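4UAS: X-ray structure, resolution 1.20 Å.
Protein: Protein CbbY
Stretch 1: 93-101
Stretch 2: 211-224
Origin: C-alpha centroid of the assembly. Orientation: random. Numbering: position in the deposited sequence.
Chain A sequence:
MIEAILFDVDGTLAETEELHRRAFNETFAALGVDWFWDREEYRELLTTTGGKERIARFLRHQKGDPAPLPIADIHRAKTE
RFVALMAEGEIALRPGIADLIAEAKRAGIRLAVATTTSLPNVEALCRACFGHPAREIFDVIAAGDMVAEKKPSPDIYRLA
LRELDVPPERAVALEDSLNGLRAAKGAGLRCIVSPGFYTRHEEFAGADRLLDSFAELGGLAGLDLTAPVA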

ATOM      1  N   LEU A  93      12.090   2.751   4.983  1.00 11.19           N
ATOM      2  CA  LEU A  93      11.242   1.586   5.315  1.00 10.42           C
ATOM      3  C   LEU A  93      10.815   1.587   6.758  1.00  9.88           C
ATOM      4  O   LEU A  93      11.551   2.042   7.650  1.00 11.53           O
ATOM      5  N   ARG A  94       9.635   1.052   7.063  1.00  8.94           N
ATOM      6  CA  ARG A  94       9.214   0.863   8.429  1.00  8.93           C
ATOM      7  C   ARG A  94      10.175  -0.101   9.149  1.00  9.02           C
ATOM      8  O   ARG A  94      10.725  -1.029   8.544  1.00  9.83           O
ATOM      9  N   PRO A  95      10.340   0.079  10.456  1.00  9.51           N
ATOM     10  CA  PRO A  95      11.157  -0.846  11.208  1.00 11.19           C
ATOM     11  C   PRO A  95      10.760  -2.298  11.003  1.00 10.88           C
ATOM     12  O   PRO A  95       9.568  -2.648  10.987  1.00 10.62           O
ATOM     13  N   GLY A  96      11.762  -3.162  10.855  1.00 11.38           N
ATOM     14  CA  GLY A  96      11.558  -4.579  10.716  1.00 11.33           C
ATOM     15  C   GLY A  96      11.410  -5.098   9.275  1.00 10.90           C
ATOM     16  O   GLY A  96      11.513  -6.281   9.031  1.00 11.97           O
ATOM     17  N   ILE A  97      11.031  -4.217   8.355  1.00 10.22           N
ATOM     18  CA  ILE A  97      10.703  -4.650   7.005  1.00 10.15           C
ATOM     19  C   ILE A  97      11.932  -5.128   6.202  1.00 10.61           C
ATOM     20  O   ILE A  97      11.934  -6.235   5.640  1.00 11.14           O
ATOM     21  N   ALA A  98      12.981  -4.350   6.231  1.00 11.64           N
ATOM     22  CA  ALA A  98      14.205  -4.758   5.564  1.00 13.74           C
ATOM     23  C   ALA A  98      14.747  -6.073   6.132  1.00 14.26           C
ATOM     24  O   ALA A  98      15.163  -6.968   5.362  1.00 14.87           O
ATOM     25  N   ASP A  99      14.757  -6.223   7.455  1.00 13.79           N
ATOM     26  CA  ASP A  99      15.263  -7.479   8.088  1.00 14.74           C
ATOM     27  C   ASP A  99      14.416  -8.682   7.676  1.00 14.28           C
ATOM     28  O   ASP A  99      14.971  -9.750   7.410  1.00 15.44           O
ATOM     29  N   LEU A 100      13.091  -8.564   7.655  1.00 12.34           N
ATOM     30  CA  LEU A 100      12.234  -9.667   7.276  1.00 12.45           C
ATOM     31  C   LEU A 100      12.511 -10.068   5.803  1.00 11.41           C
ATOM     32  O   LEU A 100      12.579 -11.259   5.497  1.00 13.63           O
ATOM     33  N   ILE A 101      12.624  -9.071   4.919  1.00 12.13           N
ATOM     34  CA  ILE A 101      12.817  -9.399   3.513  1.00 13.10           C
ATOM     35  C   ILE A 101      14.143 -10.093   3.332  1.00 13.95           C
ATOM     36  O   ILE A 101      14.252 -11.056   2.563  1.00 14.78           O
ATOM     37  N   LEU A 211       0.475  -5.749  15.848  1.00  8.33           N
ATOM     38  CA  LEU A 211       1.772  -5.349  16.373  1.00  9.09           C
ATOM     39  C   LEU A 211       1.931  -3.850  16.342  1.00  8.23           C
ATOM     40  O   LEU A 211       1.535  -3.188  15.360  1.00  8.91           O
ATOM     41  N   ASP A 212       2.603  -3.302  17.343  1.00  8.54           N
ATOM     42  CA  ASP A 212       2.980  -1.923  17.280  1.00  8.39           C
ATOM     43  C   ASP A 212       4.039  -1.607  16.259  1.00  8.86           C
ATOM     44  O   ASP A 212       4.141  -0.477  15.762  1.00 10.38           O
ATOM     45  N   SER A 213       4.864  -2.600  15.913  1.00  8.93           N
ATOM     46  CA  SER A 213       5.916  -2.458  14.943  1.00  9.02           C
ATOM     47  C   SER A 213       6.183  -3.796  14.284  1.00  8.68           C
ATOM     48  O   SER A 213       6.169  -4.805  14.968  1.00  9.92           O
ATOM     49  N   PHE A 214       6.467  -3.799  12.972  1.00  9.49           N
ATOM     50  CA  PHE A 214       6.929  -5.026  12.323  1.00  9.70           C
ATOM     51  C   PHE A 214       8.283  -5.538  12.880  1.00 10.94           C
ATOM     52  O   PHE A 214       8.621  -6.695  12.671  1.00 12.40           O
ATOM     53  N   ALA A 215       9.026  -4.704  13.599  1.00 11.79           N
ATOM     54  CA  ALA A 215      10.281  -5.134  14.255  1.00 13.27           C
ATOM     55  C   ALA A 215       9.932  -6.093  15.357  1.00 14.57           C
ATOM     56  O   ALA A 215      10.873  -6.747  15.813  1.00 19.35           O
ATOM     57  N   GLU A 216       8.670  -6.220  15.790  1.00 12.08           N
ATOM     58  CA  GLU A 216       8.252  -7.155  16.834  1.00 12.64           C
ATOM     59  C   GLU A 216       7.915  -8.507  16.267  1.00 13.38           C
ATOM     60  O   GLU A 216       7.490  -9.399  16.996  1.00 15.99           O
ATOM     61  N   LEU A 217       8.029  -8.694  14.951  1.00 12.94           N
ATOM     62  CA  LEU A 217       7.679  -9.997  14.361  1.00 14.63           C
ATOM     63  C   LEU A 217       8.491 -11.130  14.949  1.00 14.98           C
ATOM     64  O   LEU A 217       7.947 -12.214  15.127  1.00 18.55           O
ATOM     65  N   GLY A 218       9.806 -10.862  15.153  1.00 15.46           N
ATOM     66  CA  GLY A 218      10.656 -11.907  15.683  1.00 22.44           C
ATOM     67  C   GLY A 218      11.078 -12.928  14.645  1.00 21.47           C
ATOM     68  O   GLY A 218      11.355 -14.115  14.954  1.00 29.76           O
ATOM     69  N   GLY A 219      11.195 -12.463  13.421  1.00 21.64           N
ATOM     70  CA  GLY A 219      11.714 -13.348  12.366  1.00 24.47           C
ATOM     71  C   GLY A 219      10.621 -14.146  11.672  1.00 23.48           C
ATOM     72  O   GLY A 219       9.391 -14.006  11.908  1.00 20.95           O
ATOM     73  N   LEU A 220      11.061 -15.037  10.784  1.00 22.32           N
ATOM     74  CA  LEU A 220      10.118 -15.812   9.987  1.00 18.31           C
ATOM     75  C   LEU A 220       9.217 -16.659  10.852  1.00 16.71           C
ATOM     76  O   LEU A 220       8.060 -16.862  10.528  1.00 18.22           O
ATOM     77  N   ALA A 221       9.734 -17.164  12.013  1.00 19.78           N
ATOM     78  CA  ALA A 221       8.866 -17.979  12.889  1.00 20.03           C
ATOM     79  C   ALA A 221       7.686 -17.206  13.410  1.00 15.39           C
ATOM     80  O   ALA A 221       6.643 -17.769  13.725  1.00 18.35           O
ATOM     81  N   GLY A 222       7.852 -15.860  13.491  1.00 15.72           N
ATOM     82  CA  GLY A 222       6.762 -14.983  13.881  1.00 14.89           C
ATOM     83  C   GLY A 222       5.637 -14.910  12.905  1.00 14.23           C
ATOM     84  O   GLY A 222       4.570 -14.392  13.234  1.00 15.78           O
ATOM     85  N   LEU A 223       5.848 -15.430  11.703  1.00 13.97           N
ATOM     86  CA  LEU A 223       4.821 -15.553  10.679  1.00 13.80           C
ATOM     87  C   LEU A 223       4.048 -16.831  10.721  1.00 17.56           C
ATOM     88  O   LEU A 223       3.069 -16.969   9.980  1.00 20.91           O
ATOM     89  N   ASP A 224       4.461 -17.765  11.552  1.00 19.20           N
ATOM     90  CA  ASP A 224       3.843 -19.128  11.595  1.00 21.03           C
ATOM     91  C   ASP A 224       2.666 -19.207  12.601  1.00 24.04           C
ATOM     92  O   ASP A 224       2.429 -18.292  13.338  1.00 28.82           O
TER

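The two backbones come nearest, CA to CA, at G96 and A215, 3.8 Å apart. G96 is the N-cap residue of the helix that begins at I97. A CB here would point toward the other stretch and clash with A215 N and F214 C. At its backbone angles, phi 91° and psi -22°, a CB would also be jammed against P95 O, which by itself calls for glycine.

F214 points toward stretch 1 with chi1 m and chi2 -66°. Its ring meets two side chains of stretch 1, I97 and R94. I97 is m, m; its CA-to-CB bond runs sideways, but its end comes nearer, and I97 CD1 reaches F214 CD2 at 3.8 Å. R94 also points toward stretch 2. Its m, t, p chain brings the guanidinium to the F214 ring, with F214 CD2 over one guanidinium face and R94 NH1 3.6 Å from F214 CE2. D212 O lies near the guanidinium plane, 4.0 Å from R94 NH2. Both NH1 and NH2 are hydrogen-bonded elsewhere in the structure.

L100 has the largest covered area, 93 Å². Its CB leaves sideways, and the t, p rotamer brings the methyls to stretch 2. L100 CD2 meets L217 CD1 at 3.8 Å. L100 CD1 lies 4.0 Å from L220 CD2 and 4.1 Å from L223 CD1. These three partners are all m, t leucines.

At the exposed side, P95 CB packs 4.1 Å from A215 CB. S213 is t, and its OG accepts a hydrogen bond from A215 N at 3.0 Å. The same S213 OG lies 3.7 Å from P95 CB.

No direct hydrogen bond joins the stretches. P95 O and A215 N are 3.4 Å apart, but the angle is poor. Water does the linking instead. Water 1 donates to P95 O (2.7 Å) and accepts from F214 N (2.8 Å). Water 2 donates to G96 O and to F214 O, both at 2.8 Å.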

ATOM      1  CB  LEU A  93      11.987   0.277   5.033  1.00 10.98           C
ATOM      2  CG  LEU A  93      12.420   0.076   3.590  1.00 13.15           C
ATOM      3  CD1 LEU A  93      13.389  -1.084   3.480  1.00 15.56           C
ATOM      4  CD2 LEU A  93      11.165  -0.168   2.726  1.00 13.81           C
ATOM      5  CB  ARG A  94       7.791   0.358   8.500  1.00  9.05           C
ATOM      6  CG  ARG A  94       6.769   1.431   8.101  1.00  8.66           C
ATOM      7  CD  ARG A  94       5.331   1.026   8.472  1.00  8.41           C
ATOM      8  NE  ARG A  94       5.166   0.926   9.921  1.00  9.04           N
ATOM      9  CZ  ARG A  94       4.146   0.351  10.508  1.00  8.37           C
ATOM     10  NH1 ARG A  94       3.125  -0.140   9.803  1.00  9.11           N
ATOM     11  NH2 ARG A  94       4.151   0.215  11.852  1.00  9.39           N
ATOM     12  CB  PRO A  95      10.999  -0.442  12.647  1.00 12.79           C
ATOM     13  CG  PRO A  95      10.592   0.999  12.592  1.00 14.64           C
ATOM     14  CD  PRO A  95       9.842   1.164  11.315  1.00 11.52           C
ATOM     15  CB  ILE A  97       9.977  -3.498   6.248  1.00  9.68           C
ATOM     16  CG1 ILE A  97       8.561  -3.187   6.802  1.00 10.08           C
ATOM     17  CG2 ILE A  97       9.965  -3.758   4.745  1.00 10.58           C
ATOM     18  CD1 ILE A  97       7.606  -4.346   6.632  1.00  9.68           C
ATOM     19  CB  ALA A  98      15.294  -3.662   5.628  1.00 15.06           C
ATOM     20  CB  ASP A  99      15.251  -7.333   9.570  1.00 17.97           C
ATOM     21  CG  ASP A  99      16.264  -6.322  10.067  1.00 25.39           C
ATOM     22  OD1 ASP A  99      17.207  -5.996   9.332  1.00 23.66           O
ATOM     23  OD2 ASP A  99      16.140  -5.930  11.247  1.00 29.94           O
ATOM     24  CB  LEU A 100      10.784  -9.298   7.464  1.00 12.18           C
ATOM     25  CG  LEU A 100       9.807 -10.422   7.131  1.00 13.33           C
ATOM     26  CD1 LEU A 100       9.980 -11.543   8.067  1.00 18.08           C
ATOM     27  CD2 LEU A 100       8.365  -9.903   7.150  1.00 13.70           C
ATOM     28  CB  ILE A 101      12.642  -8.143   2.685  1.00 12.50           C
ATOM     29  CG1 ILE A 101      11.137  -7.810   2.638  1.00 13.37           C
ATOM     30  CG2 ILE A 101      13.219  -8.288   1.255  1.00 14.72           C
ATOM     31  CD1 ILE A 101      10.757  -6.470   2.035  1.00 14.78           C
ATOM     32  CB  LEU A 211       2.876  -5.926  15.475  1.00 10.05           C
ATOM     33  CG  LEU A 211       2.887  -7.463  15.314  1.00 12.62           C
ATOM     34  CD1 LEU A 211       4.034  -7.840  14.408  1.00 14.35           C
ATOM     35  CD2 LEU A 211       2.964  -8.185  16.619  1.00 15.08           C
ATOM     36  CB  ASP A 212       3.453  -1.433  18.671  1.00 10.43           C
ATOM     37  CG  ASP A 212       2.356  -1.303  19.718  1.00 10.32           C
ATOM     38  OD1 ASP A 212       1.181  -1.267  19.355  1.00 12.55           O
ATOM     39  OD2 ASP A 212       2.718  -1.226  20.922  1.00 12.49           O
ATOM     40  CB  SER A 213       7.222  -2.043  15.636  1.00 10.19           C
ATOM     41  OG  SER A 213       8.310  -1.990  14.714  1.00 11.29           O
ATOM     42  CB  PHE A 214       6.938  -4.946  10.818  1.00  9.60           C
ATOM     43  CG  PHE A 214       5.543  -4.768  10.227  1.00  9.32           C
ATOM     44  CD1 PHE A 214       4.600  -5.763  10.330  1.00  9.68           C
ATOM     45  CD2 PHE A 214       5.218  -3.629   9.513  1.00  9.10           C
ATOM     46  CE1 PHE A 214       3.390  -5.636   9.728  1.00  9.77           C
ATOM     47  CE2 PHE A 214       3.990  -3.502   8.912  1.00  8.85           C
ATOM     48  CZ  PHE A 214       3.025  -4.489   9.051  1.00  8.92           C
ATOM     49  CB  ALA A 215      11.053  -3.951  14.764  1.00 15.77           C
ATOM     50  CB  GLU A 216       7.103  -6.600  17.613  1.00 12.01           C
ATOM     51  CG  GLU A 216       7.429  -5.312  18.320  1.00 12.17           C
ATOM     52  CD  GLU A 216       6.227  -4.520  18.865  1.00 15.55           C
ATOM     53  OE1 GLU A 216       5.101  -4.668  18.444  1.00 17.86           O
ATOM     54  OE2 GLU A 216       6.447  -3.561  19.585  1.00 21.56           O
ATOM     55  CB  LEU A 217       7.895  -9.957  12.882  1.00 15.86           C
ATOM     56  CG  LEU A 217       6.677  -9.493  12.154  1.00 21.42           C
ATOM     57  CD1 LEU A 217       6.997  -9.258  10.689  1.00 25.05           C
ATOM     58  CD2 LEU A 217       5.569 -10.557  12.247  1.00 24.71           C
ATOM     59  CB  LEU A 220      10.872 -16.695   8.964  1.00 20.72           C
ATOM     60  CG  LEU A 220      11.537 -15.970   7.777  1.00 20.75           C
ATOM     61  CD1 LEU A 220      12.454 -16.951   6.971  1.00 19.36           C
ATOM     62  CD2 LEU A 220      10.534 -15.297   6.848  1.00 21.27           C
ATOM     63  CB  ALA A 221       9.626 -18.616  14.052  1.00 22.93           C
ATOM     64  CB  LEU A 223       5.422 -15.371   9.266  1.00 14.46           C
ATOM     65  CG  LEU A 223       6.176 -14.092   9.019  1.00 17.64           C
ATOM     66  CD1 LEU A 223       6.836 -14.146   7.677  1.00 21.48           C
ATOM     67  CD2 LEU A 223       5.238 -12.886   9.126  1.00 17.67           C
ATOM     68  CB  ASP A 224       4.878 -20.198  12.001  1.00 25.95           C
ATOM     69  CG  ASP A 224       5.983 -20.381  10.978  1.00 31.50           C
ATOM     70  OD1 ASP A 224       5.654 -20.286   9.780  1.00 36.68           O
ATOM     71  OD2 ASP A 224       7.150 -20.653  11.360  1.00 46.30           O
TER
HETATM   72  O   HOH W   1       7.187  -1.438  11.612  1.00 10.72           O
HETATM   73  O   HOH W   2      10.600  -7.953  11.124  1.00 26.45           O